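Local structure of beta-galactosidase (Bacillus circulans subsp. alkalophilus, 3TTY) at residues Glu527-Gln532 with Arg538-Cys543; Cys547-Ala552 with Ala563-Gly568. The protein hydrolyses terminal beta-D-galactosyl residues of beta-galactosides, as a glycoside hydrolase with a TIM-barrel catalytic domain, and assembles as a trimer. All coordinates share one frame; numbering follows the deposited sequence.

How the contacts relate
Both contacts lie in the trimerisation domain, with centres about 13 Å apart and about 34 and 35 Å from the centre of the chain. Along the sequence they come in series: contact 1 closes within strand 540-544, and contact 2 opens on the next strand, 546-552. Contact 1 pairs neighbouring strands 525-530 and 540-544 of the large mixed sheet. Contact 2 sets strand 546-552, which pairs with strand 512-519 in a small two-stranded sheet, against the turn between strands 556-561 and 570-577. One chain path thus ties the two sheets together, and at contact 2 it reaches a second subunit.

Contact 1. Residues Glu527-Gln532 with Arg538-Cys543; sequences EIVLRQ and RGSYSC
An antiparallel beta hairpin, strand 525-530 followed by strand 540-544, supplies this contact, which is centred on the pair Ile528 and Tyr541. The short strand axes run at 151° to each other. Ile528 N donates to Tyr541 O at 2.7 Å and Tyr541 N to Ile528 O at 2.8 Å, which defines a hydrogen-bonded pair. Nearer the connection, Leu530 N reaches Gly539 O at 3.1 Å with a fairly straight N-H...O angle of 167°. The non-hydrogen-bonded pairs on either side of Ile528-Tyr541 put Glu527, Val529, Ser540 and Ser542 on one face. There Glu527, with CG trans to the backbone N (chi1 -179°) and an extended chain, runs diagonally past Tyr541 O to Ser540, whose OG donates to Glu527 OE1 at 2.6 Å on the anti lone pair. Shortening Glu527 to an alanine would probably leave the Ser540 hydroxyl without this acceptor and strip the CG contact from Tyr541 O and Ser540 CB. The other face is mostly apolar: Ile528 CD1 packs on Cys543 CB at 3.7 Å, and Leu530 CD1 meets the edge of the Tyr541 ring, near its plane, at CE2 (3.6 Å). The same ring stretches toward the connection, where the backbone Arg538 N donates to Tyr541 OH at 3.0 Å. Strand 556-561 pairs on the far side of 525-530 through backbone bonds of Val529 with Glu560 and Arg531 with Leu558, and its Ala559 packs on Ile528 and Leu530, while Ser542 OG bonds Asp590. The alternation of hydrogen-bonded and non-hydrogen-bonded pairs is typical of an antiparallel beta hairpin, here built into a larger mixed sheet.

Contact 2. Residues Cys547-Ala552 with Ala563-Gly568; sequences CDVIHA and ADYYKG
Tyr566, on a type I turn from Asp564 to Lys567, leans its phenol against strand 546-552, and the packed part of the contact lies between that ring and two side chains, Cys547 and Val549. Val549 crosses the tyrosine at a slant: its CG2, trans to the carbonyl carbon and beside the backbone N, comes 3.8 Å from Tyr566 CD2. At the other end of the ring Cys547 CB lies 3.6 Å from Tyr566 CE1. The Cys547 sulfur stands 5.1 Å from the Tyr566 centroid, 72° off the ring normal, an oblique sulfur-aromatic contact. Within the turn Tyr566 CD2 sits 3.3 Å above the plane of the Tyr565 ring, offset toward its rim, while Tyr561 meets Tyr566 edge-to-face.

The looser side is that of Tyr565, which approaches Val549 CG2 only with its OH, at 4.3 Å, and also packs on Pro324 of the second subunit. Lys567 N to Asp564 O, 2.9 Å, closes the turn. At its exposed start Asp564 OD1 accepts Tyr565 N at 3.1 Å and forms a salt bridge with Arg323 of that neighbouring subunit.

Both phenol hydroxyls bond carboxylates of strand 512-519, the pairing partner of 546-552: Tyr566 OH at Asp518, Tyr565 OH at Glu516. The chemistry therefore implies that the turn is tied to the two-stranded sheet by van der Waals packing on one strand and polar bonds on the other.

Contact 1. Residues Glu527-Gln532 with Arg538-Cys543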
loop_
_atom_site.group_PDB
_atom_site.type_symbol
_atom_site.label_atom_id
_atom_site.label_comp_id
_atom_site.label_asym_id
_atom_site.label_seq_id
_atom_site.Cartn_x
_atom_site.Cartn_y
_atom_site.Cartn_z
ATOM N N GLU A 527 -11.610 -31.409 -5.079
ATOM C CA GLU A 527 -12.804 -31.956 -5.682
ATOM C C GLU A 527 -13.613 -32.687 -4.616
ATOM O O GLU A 527 -13.068 -33.488 -3.849
ATOM C CB GLU A 527 -12.393 -32.900 -6.819
ATOM C CG GLU A 527 -13.515 -33.576 -7.603
ATOM C CD GLU A 527 -12.978 -34.604 -8.617
ATOM O OE1 GLU A 527 -13.791 -35.294 -9.283
ATOM O OE2 GLU A 527 -11.735 -34.722 -8.741
ATOM N N ILE A 528 -14.902 -32.369 -4.550
ATOM C CA ILE A 528 -15.842 -33.077 -3.698
ATOM C C ILE A 528 -16.495 -34.159 -4.553
ATOM O O ILE A 528 -17.174 -33.863 -5.544
ATOM C CB ILE A 528 -16.900 -32.125 -3.126
ATOM C CG1 ILE A 528 -16.249 -31.142 -2.159
ATOM C CG2 ILE A 528 -17.989 -32.889 -2.401
ATOM C CD1 ILE A 528 -17.154 -30.018 -1.756
ATOM N N VAL A 529 -16.246 -35.414 -4.189
ATOM C CA VAL A 529 -16.708 -36.559 -4.964
ATOM C C VAL A 529 -17.726 -37.359 -4.186
ATOM O O VAL A 529 -17.373 -38.057 -3.244
ATOM C CB VAL A 529 -15.554 -37.510 -5.285
ATOM C CG1 VAL A 529 -16.058 -38.697 -6.117
ATOM C CG2 VAL A 529 -14.432 -36.768 -5.995
ATOM N N LEU A 530 -18.993 -37.276 -4.578
ATOM C CA LEU A 530 -20.023 -38.030 -3.878
ATOM C C LEU A 530 -19.886 -39.554 -3.971
ATOM O O LEU A 530 -19.569 -40.110 -5.026
ATOM C CB LEU A 530 -21.415 -37.568 -4.282
ATOM C CG LEU A 530 -21.774 -36.388 -3.388
ATOM C CD1 LEU A 530 -21.382 -35.050 -4.049
ATOM C CD2 LEU A 530 -23.224 -36.434 -3.000
ATOM N N ARG A 531 -20.109 -40.218 -2.844
ATOM C CA ARG A 531 -20.002 -41.669 -2.790
ATOM C C ARG A 531 -21.068 -42.284 -3.679
ATOM O O ARG A 531 -20.813 -43.261 -4.385
ATOM C CB ARG A 531 -20.174 -42.159 -1.360
ATOM C CG ARG A 531 -18.988 -41.869 -0.469
ATOM C CD ARG A 531 -17.928 -42.928 -0.638
ATOM N NE ARG A 531 -17.230 -43.182 0.618
ATOM C CZ ARG A 531 -17.750 -43.860 1.634
ATOM N NH1 ARG A 531 -18.985 -44.351 1.551
ATOM N NH2 ARG A 531 -17.035 -44.044 2.735
ATOM N N GLN A 532 -22.258 -41.690 -3.641
ATOM C CA GLN A 532 -23.373 -42.119 -4.476
ATOM C C GLN A 532 -24.354 -40.969 -4.609
ATOM O O GLN A 532 -24.344 -40.041 -3.799
ATOM C CB GLN A 532 -24.067 -43.339 -3.867
ATOM C CG GLN A 532 -24.601 -43.103 -2.466
ATOM C CD GLN A 532 -24.841 -44.398 -1.690
ATOM O OE1 GLN A 532 -24.019 -45.318 -1.718
ATOM N NE2 GLN A 532 -25.973 -44.469 -0.992
ATOM N N ARG A 538 -24.681 -34.983 -6.720
ATOM C CA ARG A 538 -24.313 -36.064 -7.625
ATOM C C ARG A 538 -23.026 -35.773 -8.395
ATOM O O ARG A 538 -22.816 -34.663 -8.888
ATOM C CB ARG A 538 -25.473 -36.301 -8.590
ATOM C CG ARG A 538 -25.201 -37.268 -9.710
ATOM C CD ARG A 538 -26.496 -37.578 -10.462
ATOM N NE ARG A 538 -27.366 -36.408 -10.572
ATOM C CZ ARG A 538 -27.270 -35.488 -11.530
ATOM N NH1 ARG A 538 -26.337 -35.596 -12.470
ATOM N NH2 ARG A 538 -28.107 -34.455 -11.548
ATOM N N GLY A 539 -22.163 -36.775 -8.500
ATOM C CA GLY A 539 -20.900 -36.613 -9.202
ATOM C C GLY A 539 -19.902 -35.764 -8.434
ATOM O O GLY A 539 -19.777 -35.893 -7.216
ATOM N N SER A 540 -19.201 -34.888 -9.150
ATOM C CA SER A 540 -18.116 -34.089 -8.581
ATOM C C SER A 540 -18.451 -32.609 -8.483
ATOM O O SER A 540 -19.182 -32.076 -9.322
ATOM C CB SER A 540 -16.845 -34.247 -9.421
ATOM O OG SER A 540 -16.340 -35.566 -9.323
ATOM N N TYR A 541 -17.912 -31.952 -7.458
ATOM C CA TYR A 541 -17.979 -30.490 -7.348
ATOM C C TYR A 541 -16.597 -29.967 -6.966
ATOM O O TYR A 541 -15.728 -30.736 -6.574
ATOM C CB TYR A 541 -19.005 -30.053 -6.304
ATOM C CG TYR A 541 -20.399 -30.582 -6.544
ATOM C CD1 TYR A 541 -21.350 -29.824 -7.222
ATOM C CD2 TYR A 541 -20.763 -31.846 -6.098
ATOM C CE1 TYR A 541 -22.627 -30.312 -7.448
ATOM C CE2 TYR A 541 -22.036 -32.342 -6.307
ATOM C CZ TYR A 541 -22.964 -31.574 -6.988
ATOM O OH TYR A 541 -24.224 -32.077 -7.205
ATOM N N SER A 542 -16.379 -28.665 -7.089
ATOM C CA SER A 542 -15.092 -28.118 -6.677
ATOM C C SER A 542 -15.172 -27.567 -5.258
ATOM O O SER A 542 -16.253 -27.197 -4.784
ATOM C CB SER A 542 -14.616 -27.043 -7.650
ATOM O OG SER A 542 -15.609 -26.052 -7.805
ATOM N N CYS A 543 -14.032 -27.539 -4.573
ATOM C CA CYS A 543 -13.964 -26.890 -3.271
ATOM C C CYS A 543 -12.602 -26.243 -3.135
ATOM O O CYS A 543 -11.703 -26.539 -3.911
ATOM C CB CYS A 543 -14.201 -27.890 -2.139
ATOM S SG CYS A 543 -12.883 -29.112 -1.958
#

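Contact 2. Residues Cys547-Ala552 with Ala563-Gly568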
loop_
_atom_site.group_PDB
_atom_site.type_symbol
_atom_site.label_atom_id
_atom_site.label_comp_id
_atom_site.label_asym_id
_atom_site.label_seq_id
_atom_site.Cartn_x
_atom_site.Cartn_y
_atom_site.Cartn_z
ATOM N N CYS A 547 -8.841 -27.178 3.362
ATOM C CA CYS A 547 -9.297 -28.561 3.349
ATOM C C CYS A 547 -8.981 -29.214 4.681
ATOM O O CYS A 547 -7.814 -29.403 5.025
ATOM C CB CYS A 547 -8.634 -29.350 2.217
ATOM S SG CYS A 547 -9.120 -28.851 0.532
ATOM N N ASP A 548 -10.023 -29.549 5.434
ATOM C CA ASP A 548 -9.851 -30.317 6.661
ATOM C C ASP A 548 -9.608 -31.785 6.326
ATOM O O ASP A 548 -10.343 -32.366 5.533
ATOM C CB ASP A 548 -11.105 -30.199 7.528
ATOM C CG ASP A 548 -10.813 -29.625 8.896
ATOM O OD1 ASP A 548 -9.612 -29.512 9.243
ATOM O OD2 ASP A 548 -11.779 -29.302 9.625
ATOM N N VAL A 549 -8.588 -32.396 6.921
ATOM C CA VAL A 549 -8.368 -33.838 6.740
ATOM C C VAL A 549 -8.962 -34.537 7.946
ATOM O O VAL A 549 -8.439 -34.394 9.049
ATOM C CB VAL A 549 -6.874 -34.171 6.624
ATOM C CG1 VAL A 549 -6.657 -35.680 6.480
ATOM C CG2 VAL A 549 -6.270 -33.428 5.452
ATOM N N ILE A 550 -10.066 -35.260 7.765
ATOM C CA ILE A 550 -10.826 -35.744 8.930
ATOM C C ILE A 550 -11.017 -37.258 8.981
ATOM O O ILE A 550 -10.766 -37.952 7.998
ATOM C CB ILE A 550 -12.205 -35.079 8.996
ATOM C CG1 ILE A 550 -13.116 -35.628 7.896
ATOM C CG2 ILE A 550 -12.070 -33.571 8.848
ATOM C CD1 ILE A 550 -14.506 -35.044 7.938
ATOM N N HIS A 551 -11.455 -37.766 10.132
ATOM C CA HIS A 551 -11.764 -39.188 10.260
ATOM C C HIS A 551 -13.187 -39.420 10.735
ATOM O O HIS A 551 -13.606 -38.879 11.761
ATOM C CB HIS A 551 -10.803 -39.875 11.230
ATOM C CG HIS A 551 -9.361 -39.678 10.896
ATOM N ND1 HIS A 551 -8.644 -40.577 10.134
ATOM C CD2 HIS A 551 -8.502 -38.678 11.213
ATOM C CE1 HIS A 551 -7.401 -40.144 10.007
ATOM N NE2 HIS A 551 -7.289 -38.995 10.651
ATOM N N ALA A 552 -13.928 -40.242 10.002
ATOM C CA ALA A 552 -15.279 -40.601 10.428
ATOM C C ALA A 552 -15.199 -41.539 11.628
ATOM O O ALA A 552 -14.540 -42.572 11.573
ATOM C CB ALA A 552 -16.047 -41.250 9.294
ATOM N N ALA A 563 -8.503 -35.320 -4.919
ATOM C CA ALA A 563 -7.113 -35.094 -5.300
ATOM C C ALA A 563 -6.203 -34.856 -4.103
ATOM O O ALA A 563 -6.667 -34.796 -2.958
ATOM C CB ALA A 563 -7.017 -33.921 -6.265
ATOM N N ASP A 564 -4.904 -34.720 -4.382
ATOM C CA ASP A 564 -3.923 -34.395 -3.352
ATOM C C ASP A 564 -3.732 -35.578 -2.401
ATOM O O ASP A 564 -4.422 -36.590 -2.529
ATOM C CB ASP A 564 -4.356 -33.134 -2.589
ATOM C CG ASP A 564 -3.234 -32.124 -2.449
ATOM O OD1 ASP A 564 -2.068 -32.553 -2.329
ATOM O OD2 ASP A 564 -3.518 -30.904 -2.467
ATOM N N TYR A 565 -2.805 -35.455 -1.449
ATOM C CA TYR A 565 -2.466 -36.584 -0.569
ATOM C C TYR A 565 -3.618 -37.079 0.306
ATOM O O TYR A 565 -3.586 -38.216 0.787
ATOM C CB TYR A 565 -1.236 -36.281 0.292
ATOM C CG TYR A 565 -1.477 -35.324 1.440
ATOM C CD1 TYR A 565 -1.454 -33.950 1.246
ATOM C CD2 TYR A 565 -1.715 -35.800 2.723
ATOM C CE1 TYR A 565 -1.668 -33.079 2.296
ATOM C CE2 TYR A 565 -1.935 -34.940 3.779
ATOM C CZ TYR A 565 -1.911 -33.581 3.563
ATOM O OH TYR A 565 -2.130 -32.730 4.617
ATOM N N TYR A 566 -4.631 -36.242 0.517
ATOM C CA TYR A 566 -5.805 -36.680 1.276
ATOM C C TYR A 566 -6.944 -37.206 0.394
ATOM O O TYR A 566 -8.066 -37.415 0.863
ATOM C CB TYR A 566 -6.311 -35.596 2.220
ATOM C CG TYR A 566 -6.176 -34.173 1.722
ATOM C CD1 TYR A 566 -7.238 -33.522 1.100
ATOM C CD2 TYR A 566 -5.002 -33.469 1.916
ATOM C CE1 TYR A 566 -7.121 -32.208 0.672
ATOM C CE2 TYR A 566 -4.875 -32.160 1.496
ATOM C CZ TYR A 566 -5.929 -31.531 0.873
ATOM O OH TYR A 566 -5.774 -30.223 0.458
ATOM N N LYS A 567 -6.645 -37.422 -0.880
ATOM C CA LYS A 567 -7.607 -38.005 -1.792
ATOM C C LYS A 567 -8.276 -39.223 -1.171
ATOM O O LYS A 567 -7.605 -40.086 -0.613
ATOM C CB LYS A 567 -6.909 -38.412 -3.091
ATOM C CG LYS A 567 -7.825 -39.110 -4.091
ATOM C CD LYS A 567 -7.033 -39.594 -5.290
ATOM C CE LYS A 567 -7.945 -40.172 -6.359
ATOM N NZ LYS A 567 -7.174 -40.457 -7.605
ATOM N N GLY A 568 -9.600 -39.279 -1.262
ATOM C CA GLY A 568 -10.350 -40.430 -0.800
ATOM C C GLY A 568 -10.725 -40.375 0.672
ATOM O O GLY A 568 -11.261 -41.345 1.222
#